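Local coordinates for Lmo0325 protein (Listeria monocytogenes EGD-e, PDB 4RYK) that probably binds DNA through a helix-turn-helix domain as a putative transcriptional regulator of the Rgg family, at the interface of chains A and B. Residues are numbered along the deposited sequence; one frame, centred on the assembly and turned at random. Chains: chain A/B, Lmo0325 protein.

Contact 1: the interface of chains A and B. Residues chain A 152, 156, 160, 162-163; chain B 20-21, 61.
The end of helix 10-20 with the loop residue that follows it, and the loop after helix 50-60, in chain B meet helix 143-153, the start of helix 161-170 and the loop between them in chain A. B:Lys21 carries the polar part. Its chain runs extended to CE and turns only at the last torsion (chi4 -48°), which brings the terminal amine NZ between A:Thr160 and A:Glu163. B:Lys21 NZ donates to A:Thr160 OG1 at 2.7 Å and forms a salt bridge with the carboxylate oxygen A:Glu163 OE1 at 2.8 Å. That carboxylate is fixed from its own chain: A:Tyr152 OH donates to A:Glu163 OE2 on the anti side, 16° out of plane, at 2.5 Å, while A:Thr160 N reaches A:Glu163 OE1 at 2.8 Å. B:Lys21 CD lies 3.5 Å from A:Tyr152 OH, and A:Met156 CE 3.6 Å from B:Ser20 O. Selenomethionine B:Met61 crosses A:Glu162 at a slant, B:Met61 CB to A:Glu162 CG at 3.7 Å, and B:Met61 O bonds water 1 at 2.6 Å, which also contacts A:Thr160 OG1 and A:Glu162 N. Water 3 joins A:Tyr152 O to B:Lys21 O. The site docks the helix-turn-helix domain of chain B on the helical Rgg-type C-terminal domain of chain A.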
loop_
_atom_site.group_PDB
_atom_site.type_symbol
_atom_site.label_atom_id
_atom_site.label_comp_id
_atom_site.label_asym_id
_atom_site.label_seq_id
_atom_site.Cartn_x
_atom_site.Cartn_y
_atom_site.Cartn_z
ATOM N N TYR A 152 -10.938 -24.651 -11.380
ATOM C CA TYR A 152 -9.747 -24.213 -10.660
ATOM C C TYR A 152 -10.070 -23.869 -9.189
ATOM O O TYR A 152 -9.381 -24.277 -8.274
ATOM C CB TYR A 152 -9.139 -22.967 -11.335
ATOM C CG TYR A 152 -7.985 -22.397 -10.529
ATOM C CD1 TYR A 152 -6.749 -23.042 -10.511
ATOM C CD2 TYR A 152 -8.134 -21.263 -9.755
ATOM C CE1 TYR A 152 -5.691 -22.585 -9.738
ATOM C CE2 TYR A 152 -7.068 -20.750 -9.009
ATOM C CZ TYR A 152 -5.839 -21.405 -9.003
ATOM O OH TYR A 152 -4.756 -20.959 -8.224
HETATM N N MSE A 156 -10.864 -25.925 -3.588
HETATM C CA MSE A 156 -9.786 -25.242 -2.835
HETATM C C MSE A 156 -10.352 -24.773 -1.513
HETATM O O MSE A 156 -11.499 -24.284 -1.420
HETATM C CB MSE A 156 -9.244 -24.039 -3.582
HETATM C CG MSE A 156 -8.537 -24.433 -4.854
HETATM SE SE MSE A 156 -7.747 -22.863 -5.783
HETATM C CE MSE A 156 -6.728 -22.172 -4.297
ATOM N N THR A 160 -5.182 -17.538 -1.850
ATOM C CA THR A 160 -4.308 -16.392 -1.813
ATOM C C THR A 160 -4.966 -15.300 -2.646
ATOM O O THR A 160 -6.100 -15.462 -3.101
ATOM C CB THR A 160 -2.924 -16.745 -2.372
ATOM O OG1 THR A 160 -3.041 -17.000 -3.762
ATOM C CG2 THR A 160 -2.378 -18.000 -1.671
ATOM N N GLU A 162 -4.482 -14.258 -5.581
ATOM C CA GLU A 162 -4.761 -14.696 -6.947
ATOM C C GLU A 162 -6.219 -15.182 -7.097
ATOM O O GLU A 162 -6.900 -14.840 -8.044
ATOM C CB GLU A 162 -3.766 -15.799 -7.345
ATOM C CG GLU A 162 -4.021 -16.418 -8.720
ATOM C CD GLU A 162 -3.615 -15.480 -9.839
ATOM O OE1 GLU A 162 -2.945 -14.444 -9.574
ATOM O OE2 GLU A 162 -3.906 -15.771 -10.991
ATOM N N GLU A 163 -6.706 -15.980 -6.157
ATOM C CA GLU A 163 -8.059 -16.510 -6.276
ATOM C C GLU A 163 -9.079 -15.445 -6.006
ATOM O O GLU A 163 -10.150 -15.446 -6.607
ATOM C CB GLU A 163 -8.262 -17.706 -5.342
ATOM C CG GLU A 163 -7.547 -18.972 -5.805
ATOM C CD GLU A 163 -6.032 -18.930 -5.533
ATOM O OE1 GLU A 163 -5.608 -18.463 -4.455
ATOM O OE2 GLU A 163 -5.239 -19.350 -6.394
ATOM N N SER B 20 -2.278 -26.295 -1.742
ATOM C CA SER B 20 -3.617 -25.697 -1.547
ATOM C C SER B 20 -4.205 -25.392 -2.942
ATOM O O SER B 20 -5.408 -25.343 -3.128
ATOM C CB SER B 20 -3.541 -24.403 -0.699
ATOM O OG SER B 20 -2.855 -23.377 -1.440
ATOM N N LYS B 21 -3.341 -25.187 -3.926
ATOM C CA LYS B 21 -3.808 -24.836 -5.280
ATOM C C LYS B 21 -3.991 -26.027 -6.204
ATOM O O LYS B 21 -4.429 -25.862 -7.353
ATOM C CB LYS B 21 -2.840 -23.819 -5.918
ATOM C CG LYS B 21 -2.836 -22.474 -5.175
ATOM C CD LYS B 21 -2.078 -21.439 -5.965
ATOM C CE LYS B 21 -1.845 -20.139 -5.213
ATOM N NZ LYS B 21 -3.070 -19.614 -4.562
HETATM N N MSE B 61 1.758 -18.233 -8.595
HETATM C CA MSE B 61 0.990 -16.984 -8.639
HETATM C C MSE B 61 0.894 -16.270 -7.308
HETATM O O MSE B 61 -0.190 -15.819 -6.878
HETATM C CB MSE B 61 -0.407 -17.299 -9.137
HETATM C CG MSE B 61 -0.379 -17.301 -10.651
HETATM SE SE MSE B 61 -0.460 -19.189 -11.073
HETATM C CE MSE B 61 -2.448 -19.261 -10.815
HETATM O O HOH W 1 -1.652 -14.634 -5.019
HETATM O O HOH W 2 -1.756 -13.146 -7.737
HETATM O O HOH W 3 -6.939 -25.642 -8.213
#

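Contact 2: the interface of chains A and B. Residues chain A 23, 27-28, 59, 61; chain B 110, 112.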
loop_
_atom_site.group_PDB
_atom_site.type_symbol
_atom_site.label_atom_id
_atom_site.label_comp_id
_atom_site.label_asym_id
_atom_site.label_seq_id
_atom_site.Cartn_x
_atom_site.Cartn_y
_atom_site.Cartn_z
ATOM N N LEU A 23 28.472 3.528 3.312
ATOM C CA LEU A 23 28.739 2.321 4.101
ATOM C C LEU A 23 29.864 1.496 3.526
ATOM O O LEU A 23 30.044 1.413 2.294
ATOM C CB LEU A 23 27.486 1.451 4.202
ATOM C CG LEU A 23 26.299 2.148 4.900
ATOM C CD1 LEU A 23 25.008 1.404 4.642
ATOM C CD2 LEU A 23 26.524 2.329 6.387
ATOM N N GLU A 27 31.197 -3.158 7.080
ATOM C CA GLU A 27 30.039 -3.097 7.950
ATOM C C GLU A 27 28.770 -3.683 7.349
ATOM O O GLU A 27 27.876 -4.084 8.073
ATOM C CB GLU A 27 29.838 -1.690 8.481
ATOM C CG GLU A 27 29.157 -0.714 7.585
ATOM C CD GLU A 27 29.465 0.722 8.037
ATOM O OE1 GLU A 27 28.968 1.152 9.116
ATOM O OE2 GLU A 27 30.204 1.419 7.315
ATOM N N VAL A 28 28.687 -3.786 6.035
ATOM C CA VAL A 28 27.497 -4.373 5.460
ATOM C C VAL A 28 27.536 -5.919 5.538
ATOM O O VAL A 28 26.533 -6.548 5.838
ATOM C CB VAL A 28 27.284 -3.905 4.025
ATOM C CG1 VAL A 28 26.291 -4.787 3.324
ATOM C CG2 VAL A 28 26.794 -2.474 4.007
ATOM N N ARG A 59 21.222 -4.578 6.668
ATOM C CA ARG A 59 22.423 -3.780 6.902
ATOM C C ARG A 59 22.456 -2.460 6.117
ATOM O O ARG A 59 23.211 -1.533 6.473
ATOM C CB ARG A 59 23.649 -4.612 6.560
ATOM C CG ARG A 59 23.888 -5.785 7.487
ATOM C CD ARG A 59 24.563 -5.319 8.763
ATOM N NE ARG A 59 24.782 -6.453 9.619
ATOM C CZ ARG A 59 25.837 -7.240 9.561
ATOM N NH1 ARG A 59 26.807 -7.037 8.690
ATOM N NH2 ARG A 59 25.918 -8.253 10.394
HETATM N N MSE A 61 19.473 -0.993 5.405
HETATM C CA MSE A 61 18.187 -0.382 5.758
HETATM C C MSE A 61 17.260 -0.169 4.580
HETATM O O MSE A 61 16.654 0.911 4.404
HETATM C CB MSE A 61 18.459 0.953 6.425
HETATM C CG MSE A 61 18.710 0.701 7.897
HETATM SE SE MSE A 61 20.628 0.927 8.043
HETATM C CE MSE A 61 20.487 2.927 8.104
ATOM N N THR B 110 25.570 -3.587 15.108
ATOM C CA THR B 110 25.755 -2.935 13.837
ATOM C C THR B 110 26.269 -1.496 14.067
ATOM O O THR B 110 25.722 -0.747 14.889
ATOM C CB THR B 110 24.386 -2.960 13.138
ATOM O OG1 THR B 110 24.071 -4.322 12.860
ATOM C CG2 THR B 110 24.353 -2.200 11.862
ATOM N N GLN B 112 26.191 1.013 11.784
ATOM C CA GLN B 112 25.251 1.967 11.157
ATOM C C GLN B 112 23.899 2.094 11.896
ATOM O O GLN B 112 23.054 2.921 11.520
ATOM C CB GLN B 112 24.992 1.591 9.682
ATOM C CG GLN B 112 24.382 0.198 9.425
ATOM C CD GLN B 112 25.435 -0.902 9.215
ATOM O OE1 GLN B 112 26.402 -1.005 9.979
ATOM N NE2 GLN B 112 25.245 -1.733 8.195
#
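B:Gln112, in the loop just before helix 113-132, inserts its side chain between A:Glu27 of helix 25-29 and the end of helix 50-60, where A:Arg59 lies. This is the tight part: B:Gln112 loses 106 Å² of surface to chain A. With CG set between its backbone N and carbonyl carbon (chi1 60°) and a bend at chi2, the chain carries its amide to the backbone carbonyl of A:Arg59. The aliphatic part is packed too, B:Gln112 CB lying 3.7 Å from A:Leu23 CD2 and B:Gln112 CG 4.1 Å from the selenium SE of A:Met61, a selenomethionine. A:Glu27 runs antiparallel alongside the B:Gln112 side chain, its carboxylate plane turned 86° from the amide; A:Glu27 CG sits 3.7 Å from the amide oxygen B:Gln112 OE1. The other side is looser. B:Thr110 is poorly ordered, and its OG1 comes no nearer to A:Arg59 than 3.9 Å, at NE. The guanidinium of A:Arg59 instead turns back to its own chain, where NH1 makes weak hydrogen bonds to the carbonyls of A:Glu27 and A:Val28. B:Gln112 NE2 donates to A:Arg59 O at 2.7 Å, nearly straight (174° at the hydrogen), in the carbonyl plane and on a lone pair.

Contact 3: the interface of chains A and B. Residues chain A 17, 62, 66, 70, 74; chain B 160-161, 193.
Helix 64-71 of chain A, packed with its XRE-type helix-turn-helix domain, sets A:Glu66 against the N-terminal end of helix 161-170 and the last residue of helix 176-193 in the Rgg-type C-terminal domain of chain B. A:Glu66 is stretched out, CG anti to the backbone N (chi1 -178°) and the chain extended beyond CG, which carries the carboxylate across to chain B. Its OE2 accepts from both B:Leu161 N and B:Tyr193 OH. The backbone N of B:Leu161, the first residue of its helix, donates to A:Glu66 OE2 at 2.9 Å from the syn side, 18° out of the carboxylate plane. On the other flank of the C-O axis, away from OE1, the phenol OH of B:Tyr193 donates at 2.5 Å to the anti lone pair of A:Glu66 OE2. The carboxylate thereby caps the helix start, whose dipole would probably help to stabilise a negative charge. A:Glu66 OE1 is 2.7 Å from water 4, which reaches B:Thr160 OG1 at 3.0 Å. Carbon groups pack beside these bonds: B:Leu161 CG lies 3.8 Å from A:Glu66 CD, and A:Ile70 CD1 approaches B:Tyr193 OH to 3.4 Å. The tyrosine ring stands 72° from the carboxylate plane, and B:Leu161 CD2 lies 3.8 Å above the centre of one ring face.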
loop_
_atom_site.group_PDB
_atom_site.type_symbol
_atom_site.label_atom_id
_atom_site.label_comp_id
_atom_site.label_asym_id
_atom_site.label_seq_id
_atom_site.Cartn_x
_atom_site.Cartn_y
_atom_site.Cartn_z
ATOM N N ILE A 17 23.649 1.202 -3.710
ATOM C CA ILE A 17 22.968 1.728 -2.544
ATOM C C ILE A 17 23.900 1.886 -1.346
ATOM O O ILE A 17 23.901 2.921 -0.664
ATOM C CB ILE A 17 21.752 0.868 -2.136
ATOM C CG1 ILE A 17 20.652 0.951 -3.205
ATOM C CG2 ILE A 17 21.193 1.371 -0.826
ATOM C CD1 ILE A 17 19.646 -0.198 -3.115
ATOM N N VAL A 62 17.146 -1.184 3.751
ATOM C CA VAL A 62 16.213 -1.139 2.656
ATOM C C VAL A 62 15.329 -2.382 2.728
ATOM O O VAL A 62 15.841 -3.450 2.567
ATOM C CB VAL A 62 16.953 -1.121 1.309
ATOM C CG1 VAL A 62 15.957 -1.201 0.182
ATOM C CG2 VAL A 62 17.770 0.163 1.162
ATOM N N GLU A 66 11.018 -2.444 -1.144
ATOM C CA GLU A 66 11.573 -1.156 -1.649
ATOM C C GLU A 66 12.724 -1.504 -2.557
ATOM O O GLU A 66 12.913 -0.895 -3.627
ATOM C CB GLU A 66 12.044 -0.260 -0.495
ATOM C CG GLU A 66 12.575 1.080 -0.993
ATOM C CD GLU A 66 13.185 1.962 0.075
ATOM O OE1 GLU A 66 13.155 1.642 1.291
ATOM O OE2 GLU A 66 13.674 3.024 -0.346
ATOM N N ILE A 70 13.078 -0.296 -6.512
ATOM C CA ILE A 70 14.288 0.323 -7.087
ATOM C C ILE A 70 14.830 -0.537 -8.213
ATOM O O ILE A 70 15.092 -0.059 -9.298
ATOM C CB ILE A 70 15.376 0.505 -6.027
ATOM C CG1 ILE A 70 14.864 1.411 -4.931
ATOM C CG2 ILE A 70 16.640 1.147 -6.676
ATOM C CD1 ILE A 70 15.720 1.448 -3.670
ATOM N N PHE A 74 12.205 1.661 -10.598
ATOM C CA PHE A 74 11.167 2.525 -9.974
ATOM C C PHE A 74 9.817 2.483 -10.653
ATOM O O PHE A 74 9.175 3.526 -10.804
ATOM C CB PHE A 74 11.633 3.995 -9.849
ATOM C CG PHE A 74 12.909 4.173 -9.087
ATOM C CD1 PHE A 74 14.147 4.118 -9.746
ATOM C CD2 PHE A 74 12.893 4.441 -7.705
ATOM C CE1 PHE A 74 15.323 4.298 -9.031
ATOM C CE2 PHE A 74 14.065 4.654 -7.003
ATOM C CZ PHE A 74 15.284 4.582 -7.668
ATOM N N THR B 160 17.097 6.748 0.059
ATOM C CA THR B 160 16.039 5.769 0.050
ATOM C C THR B 160 15.046 6.173 1.131
ATOM O O THR B 160 15.182 7.238 1.736
ATOM C CB THR B 160 16.596 4.365 0.318
ATOM O OG1 THR B 160 17.063 4.302 1.655
ATOM C CG2 THR B 160 17.761 4.069 -0.641
ATOM N N LEU B 161 14.007 5.368 1.369
ATOM C CA LEU B 161 12.989 5.808 2.318
ATOM C C LEU B 161 13.500 5.895 3.745
ATOM O O LEU B 161 12.959 6.648 4.552
ATOM C CB LEU B 161 11.757 4.933 2.244
ATOM C CG LEU B 161 11.089 5.006 0.885
ATOM C CD1 LEU B 161 9.877 4.090 0.860
ATOM C CD2 LEU B 161 10.658 6.400 0.484
ATOM N N TYR B 193 9.625 7.939 -6.006
ATOM C CA TYR B 193 8.829 7.165 -5.085
ATOM C C TYR B 193 7.342 7.533 -5.054
ATOM O O TYR B 193 6.572 6.867 -4.384
ATOM C CB TYR B 193 9.388 7.247 -3.664
ATOM C CG TYR B 193 10.635 6.462 -3.395
ATOM C CD1 TYR B 193 10.598 5.090 -3.297
ATOM C CD2 TYR B 193 11.875 7.095 -3.195
ATOM C CE1 TYR B 193 11.739 4.345 -3.032
ATOM C CE2 TYR B 193 13.041 6.348 -2.923
ATOM C CZ TYR B 193 12.960 4.983 -2.844
ATOM O OH TYR B 193 14.054 4.192 -2.573
HETATM O O HOH W 4 15.062 2.492 3.004
#

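For the copies given, contacts 2 and 3 have C-alpha centres about 16 Å apart, whereas contact 1 is about 39 Å from contact 2 and about 31 Å from contact 3. Contact 1's two-fold twin, however, adjoins contacts 2 and 3: residue 61 serves contacts 1 and 2, and residue 160 contacts 1 and 3, each from opposite chains. Helix 161-170 likewise recurs in contacts 1 and 3. The result is a reciprocal dimer in which each N-terminal domain packs on the partner's C-terminal domain, which would fix the spacing of the DNA-binding domains, if this assembly is the biological one.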